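Local structure of salt-tolerant glutaminase (Micrococcus luteus, 3AGD) at residues Ser235-Ser240 and Leu266-Gly271; Gly208-Thr213 and Glu222-Ser227; Asp84-Leu89 and His121-Gly126; Arg78-Val83 and Ser227-Arg232. The protein probably catalyses the hydrolysis of L-glutamine to L-glutamate and ammonium, and belongs to a glutaminase family related to the beta-lactamases. All coordinates share one frame; numbering follows the deposited sequence.

Contact 1 of 4, residues Ser235-Ser240 and Leu266-Gly271; sequences SVMTSS and LGALPG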
loop_
_atom_site.group_PDB
_atom_site.type_symbol
_atom_site.label_atom_id
_atom_site.label_comp_id
_atom_site.label_asym_id
_atom_site.label_seq_id
_atom_site.Cartn_x
_atom_site.Cartn_y
_atom_site.Cartn_z
ATOM N N SER A 235 -5.860 0.516 7.594
ATOM C CA SER A 235 -5.306 -0.821 7.827
ATOM C C SER A 235 -6.424 -1.755 8.286
ATOM O O SER A 235 -6.572 -2.863 7.776
ATOM C CB SER A 235 -4.204 -0.797 8.901
ATOM O OG SER A 235 -3.008 -0.203 8.420
ATOM N N VAL A 236 -7.218 -1.290 9.245
ATOM C CA VAL A 236 -8.326 -2.083 9.777
ATOM C C VAL A 236 -9.392 -2.369 8.714
ATOM O O VAL A 236 -10.004 -3.442 8.711
ATOM C CB VAL A 236 -8.947 -1.369 10.994
ATOM C CG1 VAL A 236 -10.206 -2.089 11.459
ATOM C CG2 VAL A 236 -7.923 -1.322 12.119
ATOM N N MET A 237 -9.611 -1.412 7.814
ATOM C CA MET A 237 -10.573 -1.585 6.727
ATOM C C MET A 237 -10.055 -2.693 5.809
ATOM O O MET A 237 -10.800 -3.567 5.368
ATOM C CB MET A 237 -10.712 -0.287 5.916
ATOM C CG MET A 237 -11.595 0.784 6.536
ATOM S SD MET A 237 -11.515 2.342 5.594
ATOM C CE MET A 237 -12.389 1.885 4.095
ATOM N N THR A 238 -8.761 -2.642 5.527
ATOM C CA THR A 238 -8.125 -3.619 4.661
ATOM C C THR A 238 -8.296 -5.035 5.204
ATOM O O THR A 238 -8.772 -5.924 4.500
ATOM C CB THR A 238 -6.617 -3.308 4.514
ATOM O OG1 THR A 238 -6.453 -1.987 3.984
ATOM C CG2 THR A 238 -5.946 -4.307 3.575
ATOM N N SER A 239 -7.929 -5.236 6.465
ATOM C CA SER A 239 -8.015 -6.553 7.092
ATOM C C SER A 239 -9.412 -7.137 7.297
ATOM O O SER A 239 -9.604 -8.343 7.130
ATOM C CB SER A 239 -7.290 -6.534 8.442
ATOM O OG SER A 239 -5.915 -6.252 8.270
ATOM N N SER A 240 -10.384 -6.303 7.656
ATOM C CA SER A 240 -11.732 -6.811 7.919
ATOM C C SER A 240 -12.899 -6.167 7.184
ATOM O O SER A 240 -14.016 -6.692 7.220
ATOM C CB SER A 240 -12.010 -6.748 9.419
ATOM O OG SER A 240 -11.000 -7.442 10.125
ATOM N N LEU A 266 -17.876 2.217 0.663
ATOM C CA LEU A 266 -16.832 3.204 0.877
ATOM C C LEU A 266 -15.479 2.599 0.506
ATOM O O LEU A 266 -15.162 1.477 0.900
ATOM C CB LEU A 266 -16.847 3.637 2.346
ATOM C CG LEU A 266 -15.897 4.699 2.924
ATOM C CD1 LEU A 266 -14.746 4.033 3.625
ATOM C CD2 LEU A 266 -15.427 5.646 1.838
ATOM N N GLY A 267 -14.695 3.341 -0.268
ATOM C CA GLY A 267 -13.383 2.874 -0.668
ATOM C C GLY A 267 -12.350 3.945 -0.375
ATOM O O GLY A 267 -12.642 5.139 -0.473
ATOM N N ALA A 268 -11.146 3.526 -0.004
ATOM C CA ALA A 268 -10.079 4.468 0.296
ATOM C C ALA A 268 -8.737 3.835 -0.051
ATOM O O ALA A 268 -8.212 3.015 0.702
ATOM C CB ALA A 268 -10.118 4.856 1.767
ATOM N N LEU A 269 -8.198 4.220 -1.203
ATOM C CA LEU A 269 -6.922 3.700 -1.683
ATOM C C LEU A 269 -5.847 4.755 -1.436
ATOM O O LEU A 269 -5.776 5.767 -2.139
ATOM C CB LEU A 269 -7.026 3.377 -3.176
ATOM C CG LEU A 269 -5.768 2.785 -3.817
ATOM C CD1 LEU A 269 -5.379 1.512 -3.077
ATOM C CD2 LEU A 269 -6.013 2.499 -5.290
ATOM N N PRO A 270 -4.988 4.525 -0.432
ATOM C CA PRO A 270 -3.915 5.453 -0.072
ATOM C C PRO A 270 -3.166 6.123 -1.212
ATOM O O PRO A 270 -2.661 5.463 -2.119
ATOM C CB PRO A 270 -3.001 4.597 0.799
ATOM C CG PRO A 270 -3.983 3.715 1.507
ATOM C CD PRO A 270 -4.904 3.295 0.377
ATOM N N GLY A 271 -3.094 7.449 -1.139
ATOM C CA GLY A 271 -2.377 8.215 -2.138
ATOM C C GLY A 271 -3.036 8.366 -3.491
ATOM O O GLY A 271 -2.500 9.059 -4.355
#
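Met237 reaches from its helix to the strand at Leu266, and its terminal methyl makes the closest touches. CE lies 3.2 Å from CD1 of Leu266, tighter than two methyl groups normally pack, so the exact placing of one of them is doubtful. SD follows behind, 4.1 Å from the same Leu266 CD1. The two side chains cross at about a right angle, and the methionine therefore meets the leucine at one branch instead of lying along it. A second, looser touch joins CE of Met237 to CB of Ala268, at 4.4 Å, so that the methyl has partners at two places on the strand. The methionine runs extended through chi2 (173°) and then turns at chi3 (70°), a bend that swings CE off the line of the chain.

The next shell fixes both sides. Within the helix, the N of Ser239 bonds to O of Ser235 at 3.0 Å, holding the turn that carries Met237. The strand is pinned by backbone hydrogen bonds on its two flanks, Leu266 pairing with Lys258 and Gly267 with Ile275. Helix 67-78 adds Pro68 against Met237 and Phe69 against Leu266. The principle illustrated is helix-on-sheet packing: helix 227-240 lies against strand 264-269 of a five-stranded antiparallel sheet, as in beta-lactamase-like folds. The side chain of Leu266 is about 9 Å from that of Ser64, a glutamate-binding residue, so this buried packing lies close to the substrate site without being part of it.

Contact 2 of 4, residues Gly208-Thr213 and Glu222-Ser227; sequences GACLAT and ERMLPS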
loop_
_atom_site.group_PDB
_atom_site.type_symbol
_atom_site.label_atom_id
_atom_site.label_comp_id
_atom_site.label_asym_id
_atom_site.label_seq_id
_atom_site.Cartn_x
_atom_site.Cartn_y
_atom_site.Cartn_z
ATOM N N GLY A 208 -13.762 9.187 2.074
ATOM C CA GLY A 208 -12.748 8.177 1.826
ATOM C C GLY A 208 -11.420 8.804 1.438
ATOM O O GLY A 208 -10.362 8.351 1.884
ATOM N N ALA A 209 -11.471 9.848 0.612
ATOM C CA ALA A 209 -10.260 10.543 0.171
ATOM C C ALA A 209 -9.481 11.116 1.357
ATOM O O ALA A 209 -8.249 11.117 1.352
ATOM C CB ALA A 209 -10.619 11.659 -0.805
ATOM N N CYS A 210 -10.199 11.614 2.360
ATOM C CA CYS A 210 -9.559 12.166 3.550
ATOM C C CYS A 210 -8.688 11.094 4.202
ATOM O O CYS A 210 -7.650 11.393 4.794
ATOM C CB CYS A 210 -10.613 12.645 4.556
ATOM S SG CYS A 210 -11.443 14.212 4.145
ATOM N N LEU A 211 -9.126 9.842 4.099
ATOM C CA LEU A 211 -8.372 8.733 4.662
ATOM C C LEU A 211 -7.230 8.370 3.713
ATOM O O LEU A 211 -6.114 8.118 4.144
ATOM C CB LEU A 211 -9.282 7.511 4.859
ATOM C CG LEU A 211 -10.415 7.585 5.889
ATOM C CD1 LEU A 211 -11.270 6.316 5.803
ATOM C CD2 LEU A 211 -9.831 7.744 7.291
ATOM N N ALA A 212 -7.521 8.367 2.417
ATOM C CA ALA A 212 -6.542 8.017 1.396
ATOM C C ALA A 212 -5.330 8.941 1.346
ATOM O O ALA A 212 -4.227 8.497 1.028
ATOM C CB ALA A 212 -7.219 7.980 0.029
ATOM N N THR A 213 -5.532 10.222 1.647
ATOM C CA THR A 213 -4.438 11.194 1.615
ATOM C C THR A 213 -3.657 11.209 2.919
ATOM O O THR A 213 -2.714 11.982 3.075
ATOM C CB THR A 213 -4.961 12.621 1.370
ATOM O OG1 THR A 213 -5.846 12.989 2.435
ATOM C CG2 THR A 213 -5.706 12.706 0.039
ATOM N N GLU A 222 -6.594 21.106 4.246
ATOM C CA GLU A 222 -6.509 21.154 5.701
ATOM C C GLU A 222 -6.397 19.741 6.272
ATOM O O GLU A 222 -7.037 18.819 5.772
ATOM C CB GLU A 222 -7.756 21.836 6.275
ATOM C CG GLU A 222 -7.753 21.960 7.792
ATOM C CD GLU A 222 -9.116 22.336 8.353
ATOM O OE1 GLU A 222 -9.696 23.339 7.887
ATOM O OE2 GLU A 222 -9.607 21.631 9.262
ATOM N N ARG A 223 -5.585 19.569 7.313
ATOM C CA ARG A 223 -5.452 18.251 7.920
ATOM C C ARG A 223 -6.626 18.016 8.860
ATOM O O ARG A 223 -6.832 18.768 9.812
ATOM C CB ARG A 223 -4.132 18.118 8.686
ATOM C CG ARG A 223 -3.998 16.789 9.441
ATOM C CD ARG A 223 -2.572 16.541 9.930
ATOM N NE ARG A 223 -1.642 16.366 8.817
ATOM C CZ ARG A 223 -1.616 15.304 8.016
ATOM N NH1 ARG A 223 -2.471 14.300 8.198
ATOM N NH2 ARG A 223 -0.735 15.250 7.026
ATOM N N MET A 224 -7.398 16.972 8.576
ATOM C CA MET A 224 -8.560 16.623 9.382
ATOM C C MET A 224 -8.220 15.573 10.432
ATOM O O MET A 224 -8.855 15.517 11.484
ATOM C CB MET A 224 -9.678 16.078 8.491
ATOM C CG MET A 224 -10.016 16.964 7.310
ATOM S SD MET A 224 -10.316 18.670 7.812
ATOM C CE MET A 224 -11.951 18.528 8.537
ATOM N N LEU A 225 -7.222 14.742 10.139
ATOM C CA LEU A 225 -6.813 13.679 11.052
ATOM C C LEU A 225 -5.311 13.444 11.039
ATOM O O LEU A 225 -4.647 13.648 10.023
ATOM C CB LEU A 225 -7.485 12.355 10.667
ATOM C CG LEU A 225 -9.007 12.182 10.674
ATOM C CD1 LEU A 225 -9.368 10.889 9.945
ATOM C CD2 LEU A 225 -9.526 12.154 12.110
ATOM N N PRO A 226 -4.750 13.020 12.181
ATOM C CA PRO A 226 -3.308 12.759 12.219
ATOM C C PRO A 226 -3.096 11.626 11.216
ATOM O O PRO A 226 -3.932 10.725 11.121
ATOM C CB PRO A 226 -3.080 12.299 13.657
ATOM C CG PRO A 226 -4.148 13.063 14.425
ATOM C CD PRO A 226 -5.350 12.910 13.524
ATOM N N SER A 227 -2.006 11.665 10.459
ATOM C CA SER A 227 -1.755 10.617 9.477
ATOM C C SER A 227 -1.726 9.243 10.138
ATOM O O SER A 227 -2.237 8.270 9.584
ATOM C CB SER A 227 -0.429 10.863 8.757
ATOM O OG SER A 227 0.647 10.776 9.670
HETATM O O HOH W 1 -0.733 12.776 5.112
#
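Cys210 and Leu211, neighbours near the end of helix 201-212, supply the apolar half of this contact. The SG of Cys210 lies 4.4 Å from CG of Met224, a loose touch to the middle of a side chain whose end then turns away. Leu211 approaches with one branch, CD2, which rests 4.1 Å from CD1 of Leu225. The CB of Leu225 points toward the helix, and chi1 of -62° (CG anti to the carbonyl carbon) and chi2 of 167° together bring CD1 there. Ala72 and Val76 of helix 67-78 and Ile141 of helix 131-146 also pack on Leu225.

The polar half centres on Arg223. Its NH1 donates to O of Leu225 over 2.9 Å, with an N-H...O angle of 154° and the oxygen lying in the guanidinium plane; NH1 also bonds to O of Gly214. NH2 gives a hydrogen to a water 3.1 Å away, and that water donates to O of Thr213. One flat cation thus ties the loop to itself and, through water, to the helix end.

This is the connection between two successive helices of the glutaminase domain: the loop doubles back on helix 201-212, and Pro226 takes the N-cap position of helix 227-240.

Contact 3 of 4, residues Asp84-Leu89 and His121-Gly126; sequences DRQVGL and HQLLVG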
loop_
_atom_site.group_PDB
_atom_site.type_symbol
_atom_site.label_atom_id
_atom_site.label_comp_id
_atom_site.label_asym_id
_atom_site.label_seq_id
_atom_site.Cartn_x
_atom_site.Cartn_y
_atom_site.Cartn_z
ATOM N N ASP A 84 -7.170 0.863 22.057
ATOM C CA ASP A 84 -6.672 -0.494 21.865
ATOM C C ASP A 84 -6.969 -1.427 23.031
ATOM O O ASP A 84 -6.964 -2.643 22.866
ATOM C CB ASP A 84 -5.173 -0.479 21.560
ATOM C CG ASP A 84 -4.872 0.097 20.189
ATOM O OD1 ASP A 84 -5.833 0.374 19.438
ATOM O OD2 ASP A 84 -3.679 0.272 19.857
ATOM N N ARG A 85 -7.234 -0.861 24.206
ATOM C CA ARG A 85 -7.565 -1.676 25.368
ATOM C C ARG A 85 -8.989 -2.218 25.233
ATOM O O ARG A 85 -9.325 -3.233 25.838
ATOM C CB ARG A 85 -7.472 -0.856 26.664
ATOM C CG ARG A 85 -6.086 -0.767 27.291
ATOM C CD ARG A 85 -6.170 -0.266 28.742
ATOM N NE ARG A 85 -6.395 1.177 28.848
ATOM C CZ ARG A 85 -5.434 2.098 28.765
ATOM N NH1 ARG A 85 -4.170 1.733 28.577
ATOM N NH2 ARG A 85 -5.736 3.386 28.861
ATOM N N GLN A 86 -9.816 -1.548 24.431
ATOM C CA GLN A 86 -11.213 -1.957 24.256
ATOM C C GLN A 86 -11.556 -2.470 22.860
ATOM O O GLN A 86 -12.604 -3.089 22.661
ATOM C CB GLN A 86 -12.153 -0.787 24.576
ATOM C CG GLN A 86 -11.975 -0.144 25.946
ATOM C CD GLN A 86 -12.346 -1.065 27.100
ATOM O OE1 GLN A 86 -12.419 -0.631 28.247
ATOM N NE2 GLN A 86 -12.578 -2.338 26.802
ATOM N N VAL A 87 -10.688 -2.202 21.894
ATOM C CA VAL A 87 -10.931 -2.623 20.519
ATOM C C VAL A 87 -9.676 -3.278 19.948
ATOM O O VAL A 87 -8.613 -2.657 19.886
ATOM C CB VAL A 87 -11.333 -1.403 19.644
ATOM C CG1 VAL A 87 -11.605 -1.842 18.211
ATOM C CG2 VAL A 87 -12.563 -0.722 20.234
ATOM N N GLY A 88 -9.806 -4.533 19.532
ATOM C CA GLY A 88 -8.668 -5.252 18.984
ATOM C C GLY A 88 -8.381 -4.951 17.525
ATOM O O GLY A 88 -9.058 -4.134 16.898
ATOM N N LEU A 89 -7.370 -5.621 16.982
ATOM C CA LEU A 89 -6.973 -5.441 15.587
ATOM C C LEU A 89 -7.050 -6.783 14.881
ATOM O O LEU A 89 -6.563 -6.939 13.759
ATOM C CB LEU A 89 -5.536 -4.928 15.511
ATOM C CG LEU A 89 -5.227 -3.612 16.220
ATOM C CD1 LEU A 89 -3.723 -3.353 16.200
ATOM C CD2 LEU A 89 -5.983 -2.490 15.533
ATOM N N HIS A 121 -18.102 3.425 19.714
ATOM C CA HIS A 121 -19.051 4.489 20.014
ATOM C C HIS A 121 -18.992 4.871 21.495
ATOM O O HIS A 121 -19.088 6.045 21.844
ATOM C CB HIS A 121 -20.468 4.060 19.628
ATOM C CG HIS A 121 -21.420 5.204 19.483
ATOM N ND1 HIS A 121 -21.937 5.888 20.565
ATOM C CD2 HIS A 121 -21.906 5.823 18.382
ATOM C CE1 HIS A 121 -22.698 6.879 20.133
ATOM N NE2 HIS A 121 -22.695 6.861 18.812
ATOM N N GLN A 122 -18.812 3.866 22.348
ATOM C CA GLN A 122 -18.720 4.047 23.794
ATOM C C GLN A 122 -17.487 4.859 24.203
ATOM O O GLN A 122 -17.458 5.445 25.282
ATOM C CB GLN A 122 -18.690 2.667 24.485
ATOM C CG GLN A 122 -18.206 2.667 25.948
ATOM C CD GLN A 122 -19.287 3.041 26.951
ATOM O OE1 GLN A 122 -20.069 2.193 27.388
ATOM N NE2 GLN A 122 -19.341 4.315 27.313
ATOM N N LEU A 123 -16.479 4.900 23.337
ATOM C CA LEU A 123 -15.237 5.625 23.619
ATOM C C LEU A 123 -15.185 7.039 23.058
ATOM O O LEU A 123 -14.356 7.843 23.473
ATOM C CB LEU A 123 -14.043 4.868 23.026
ATOM C CG LEU A 123 -13.610 3.512 23.582
ATOM C CD1 LEU A 123 -12.846 2.741 22.501
ATOM C CD2 LEU A 123 -12.759 3.713 24.828
ATOM N N LEU A 124 -16.074 7.325 22.114
ATOM C CA LEU A 124 -16.113 8.596 21.396
ATOM C C LEU A 124 -15.589 9.938 21.918
ATOM O O LEU A 124 -14.710 10.519 21.291
ATOM C CB LEU A 124 -17.513 8.800 20.812
ATOM C CG LEU A 124 -17.617 7.997 19.511
ATOM C CD1 LEU A 124 -18.963 8.204 18.850
ATOM C CD2 LEU A 124 -16.481 8.428 18.580
ATOM N N VAL A 125 -16.094 10.453 23.029
ATOM C CA VAL A 125 -15.626 11.760 23.493
ATOM C C VAL A 125 -14.683 11.712 24.690
ATOM O O VAL A 125 -13.650 12.381 24.708
ATOM C CB VAL A 125 -16.832 12.665 23.837
ATOM C CG1 VAL A 125 -16.362 13.996 24.402
ATOM C CG2 VAL A 125 -17.666 12.888 22.592
ATOM N N GLY A 126 -15.050 10.921 25.687
ATOM C CA GLY A 126 -14.244 10.804 26.884
ATOM C C GLY A 126 -14.916 9.842 27.845
ATOM O O GLY A 126 -16.004 9.345 27.555
#
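Leu123 inserts both of its methyl branches against the loop that holds Gln86 and Val87. This is apolar packing between two parts of the helical region of the glutaminase domain, the loop after helix 80-84 and the segment 121-126, and it shows how a single leucine can serve two consecutive residues of an irregular chain. CD1 faces both of them, 4.1 Å from CG2 of Val87 and 4.2 Å from CB of Gln86. CD2 takes the next carbon along the glutamine, lying 4.1 Å from CG of Gln86. The side chains of Gln86 and Val87 each meet the leucine at a slant, so the contact is made through a few carbons of each.

Gln86 contributes only its aliphatic portion. A bend at chi2 (-67°) turns the amide off beyond CG, leaving CB and CG to face the leucine branches while the polar end lies farther from them. In Val87, CG2 stands beside the backbone N and is the methyl that faces Leu123. No hydrogen bond crosses between the two segments, and cohesion here rests on carbon contacts.

Around this pair, Val179 packs on Gln86 and Ala111 on Val87, while Gln122 binds both N of Gln181 and OD1 of Asp182 through its amide. The side chain of Val87 is about 11 Å from those of Asn114 and Tyr191, both glutamate-binding residues, so the contact lies near the site but is not part of it. Within 121-126, CD1 of Leu124 sits over the centre of the His121 ring, 3.8 Å above its plane.

Contact 4 of 4, residues Arg78-Val83 and Ser227-Arg232; sequences RGFAAV and SIVARR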
loop_
_atom_site.group_PDB
_atom_site.type_symbol
_atom_site.label_atom_id
_atom_site.label_comp_id
_atom_site.label_asym_id
_atom_site.label_seq_id
_atom_site.Cartn_x
_atom_site.Cartn_y
_atom_site.Cartn_z
ATOM N N ARG A 78 -9.466 9.751 22.442
ATOM C CA ARG A 78 -8.924 9.052 23.602
ATOM C C ARG A 78 -7.483 8.565 23.496
ATOM O O ARG A 78 -6.895 8.162 24.496
ATOM C CB ARG A 78 -9.840 7.871 23.937
ATOM C CG ARG A 78 -11.301 8.266 24.123
ATOM C CD ARG A 78 -11.523 8.987 25.448
ATOM N NE ARG A 78 -11.780 8.058 26.540
ATOM C CZ ARG A 78 -12.886 7.327 26.651
ATOM N NH1 ARG A 78 -13.843 7.416 25.743
ATOM N NH2 ARG A 78 -13.033 6.500 27.672
ATOM N N GLY A 79 -6.913 8.609 22.296
ATOM C CA GLY A 79 -5.551 8.132 22.121
ATOM C C GLY A 79 -5.551 6.637 21.831
ATOM O O GLY A 79 -6.521 5.938 22.134
ATOM N N PHE A 80 -4.465 6.139 21.252
ATOM C CA PHE A 80 -4.362 4.721 20.904
ATOM C C PHE A 80 -4.445 3.720 22.053
ATOM O O PHE A 80 -5.161 2.718 21.960
ATOM C CB PHE A 80 -3.071 4.468 20.121
ATOM C CG PHE A 80 -3.151 4.869 18.683
ATOM C CD1 PHE A 80 -3.224 6.209 18.323
ATOM C CD2 PHE A 80 -3.185 3.900 17.683
ATOM C CE1 PHE A 80 -3.334 6.583 16.981
ATOM C CE2 PHE A 80 -3.295 4.263 16.339
ATOM C CZ PHE A 80 -3.369 5.606 15.986
ATOM N N ALA A 81 -3.714 3.974 23.131
ATOM C CA ALA A 81 -3.712 3.051 24.261
ATOM C C ALA A 81 -5.112 2.779 24.797
ATOM O O ALA A 81 -5.491 1.625 25.021
ATOM C CB ALA A 81 -2.816 3.591 25.375
ATOM N N ALA A 82 -5.878 3.848 24.996
ATOM C CA ALA A 82 -7.233 3.743 25.516
ATOM C C ALA A 82 -8.160 2.969 24.584
ATOM O O ALA A 82 -8.963 2.151 25.032
ATOM C CB ALA A 82 -7.799 5.142 25.771
ATOM N N VAL A 83 -8.060 3.236 23.288
ATOM C CA VAL A 83 -8.906 2.549 22.321
ATOM C C VAL A 83 -8.477 1.095 22.147
ATOM O O VAL A 83 -9.318 0.194 22.112
ATOM C CB VAL A 83 -8.872 3.253 20.943
ATOM C CG1 VAL A 83 -9.752 2.507 19.945
ATOM C CG2 VAL A 83 -9.351 4.688 21.086
ATOM N N SER A 227 -2.006 11.665 10.459
ATOM C CA SER A 227 -1.755 10.617 9.477
ATOM C C SER A 227 -1.726 9.243 10.138
ATOM O O SER A 227 -2.237 8.270 9.584
ATOM C CB SER A 227 -0.429 10.863 8.757
ATOM O OG SER A 227 0.647 10.776 9.670
ATOM N N ILE A 228 -1.136 9.165 11.328
ATOM C CA ILE A 228 -1.048 7.892 12.036
ATOM C C ILE A 228 -2.435 7.307 12.339
ATOM O O ILE A 228 -2.602 6.088 12.392
ATOM C CB ILE A 228 -0.232 8.036 13.344
ATOM C CG1 ILE A 228 0.068 6.655 13.920
ATOM C CG2 ILE A 228 -0.992 8.890 14.353
ATOM C CD1 ILE A 228 0.900 6.689 15.189
ATOM N N VAL A 229 -3.429 8.172 12.536
ATOM C CA VAL A 229 -4.790 7.706 12.803
ATOM C C VAL A 229 -5.402 7.212 11.497
ATOM O O VAL A 229 -6.056 6.167 11.457
ATOM C CB VAL A 229 -5.685 8.835 13.376
ATOM C CG1 VAL A 229 -7.157 8.450 13.242
ATOM C CG2 VAL A 229 -5.339 9.077 14.851
ATOM N N ALA A 230 -5.187 7.970 10.427
ATOM C CA ALA A 230 -5.721 7.600 9.124
ATOM C C ALA A 230 -5.171 6.235 8.705
ATOM O O ALA A 230 -5.911 5.380 8.217
ATOM C CB ALA A 230 -5.353 8.657 8.093
ATOM N N ARG A 231 -3.873 6.035 8.915
ATOM C CA ARG A 231 -3.213 4.783 8.555
ATOM C C ARG A 231 -3.795 3.584 9.296
ATOM O O ARG A 231 -3.947 2.503 8.725
ATOM C CB ARG A 231 -1.713 4.871 8.846
ATOM C CG ARG A 231 -0.862 5.422 7.709
ATOM C CD ARG A 231 0.603 5.447 8.127
ATOM N NE ARG A 231 0.858 4.444 9.157
ATOM C CZ ARG A 231 1.414 4.701 10.337
ATOM N NH1 ARG A 231 1.792 5.936 10.645
ATOM N NH2 ARG A 231 1.561 3.728 11.226
ATOM N N ARG A 232 -4.104 3.778 10.573
ATOM C CA ARG A 232 -4.669 2.713 11.389
ATOM C C ARG A 232 -6.056 2.350 10.874
ATOM O O ARG A 232 -6.423 1.177 10.810
ATOM C CB ARG A 232 -4.754 3.161 12.857
ATOM C CG ARG A 232 -5.687 2.318 13.736
ATOM C CD ARG A 232 -5.233 0.870 13.881
ATOM N NE ARG A 232 -4.138 0.700 14.835
ATOM C CZ ARG A 232 -4.267 0.772 16.161
ATOM N NH1 ARG A 232 -5.449 1.012 16.715
ATOM N NH2 ARG A 232 -3.209 0.591 16.938
#
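The torsions of Phe80 and Arg232 bring the two groups together: with chi1 at -78°, CG of the phenylalanine is anti to its carbonyl carbon and the ring extends toward helix 227-240; the arginine leaves its helix with chi1 at 163° and folds through bends at chi2 and chi3, which lay the guanidinium face against the CD2-CE2 edge of the ring. The two groups run past each other in opposite directions. Their planes stand 77° apart, and it is the edge of the ring that meets the flat face of the cation: CE2 of Phe80 lies 3.6 Å above the guanidinium plane of Arg232, over its centre, and CD2 of Phe80 is 3.4 Å from NH2.

The contact joins two helices of the glutaminase domain, 80-84 and 227-240. The short one begins right after Gly79, whose positive phi ends the preceding helix 67-78 and redirects the chain so that Phe80 is its first residue.

The first turn of helix 227-240 meets the ring beyond the arginine. O of Ile228 approaches CZ of Phe80 near the ring plane at 3.7 Å, and CG1 of Ile228 is 4.1 Å from the same CZ. Val229 comes in obliquely, its CG2 3.8 Å from CE1 of Phe80. On the other branch of the guanidinium, NH1 of Arg232 has a carboxylate partner, Asp84, and a hydrogen bond with OH of Tyr71. Farther out, Arg303 of the neighbouring subunit packs on Ile228.

Overall arrangement
Contacts 4 and 1 share helix 227-240, the former its first turns and the latter its last, and their centres are 15 Å apart. Contacts 2 and 4 share Ser227, where loop becomes helix. Contact 2 adjoins contact 1 through a probable hydrogen bond from N of Gly271 to O of Ala212 (2.7 Å). A salt bridge, 2.8 Å from OD1 of Asp84 to NH1 of Arg232, couples contacts 3 and 4, whose centres are about 10 Å apart. Val236 CG2 meets Leu89 CD2 at 4.1 Å, linking contacts 1 and 3. Contact 1 comes within about 9 Å of Ser64, through the Leu266 side chain, and contact 3 within about 11 Å of Asn114, through that of Val87, whereas contacts 2 and 4 lie away from the site.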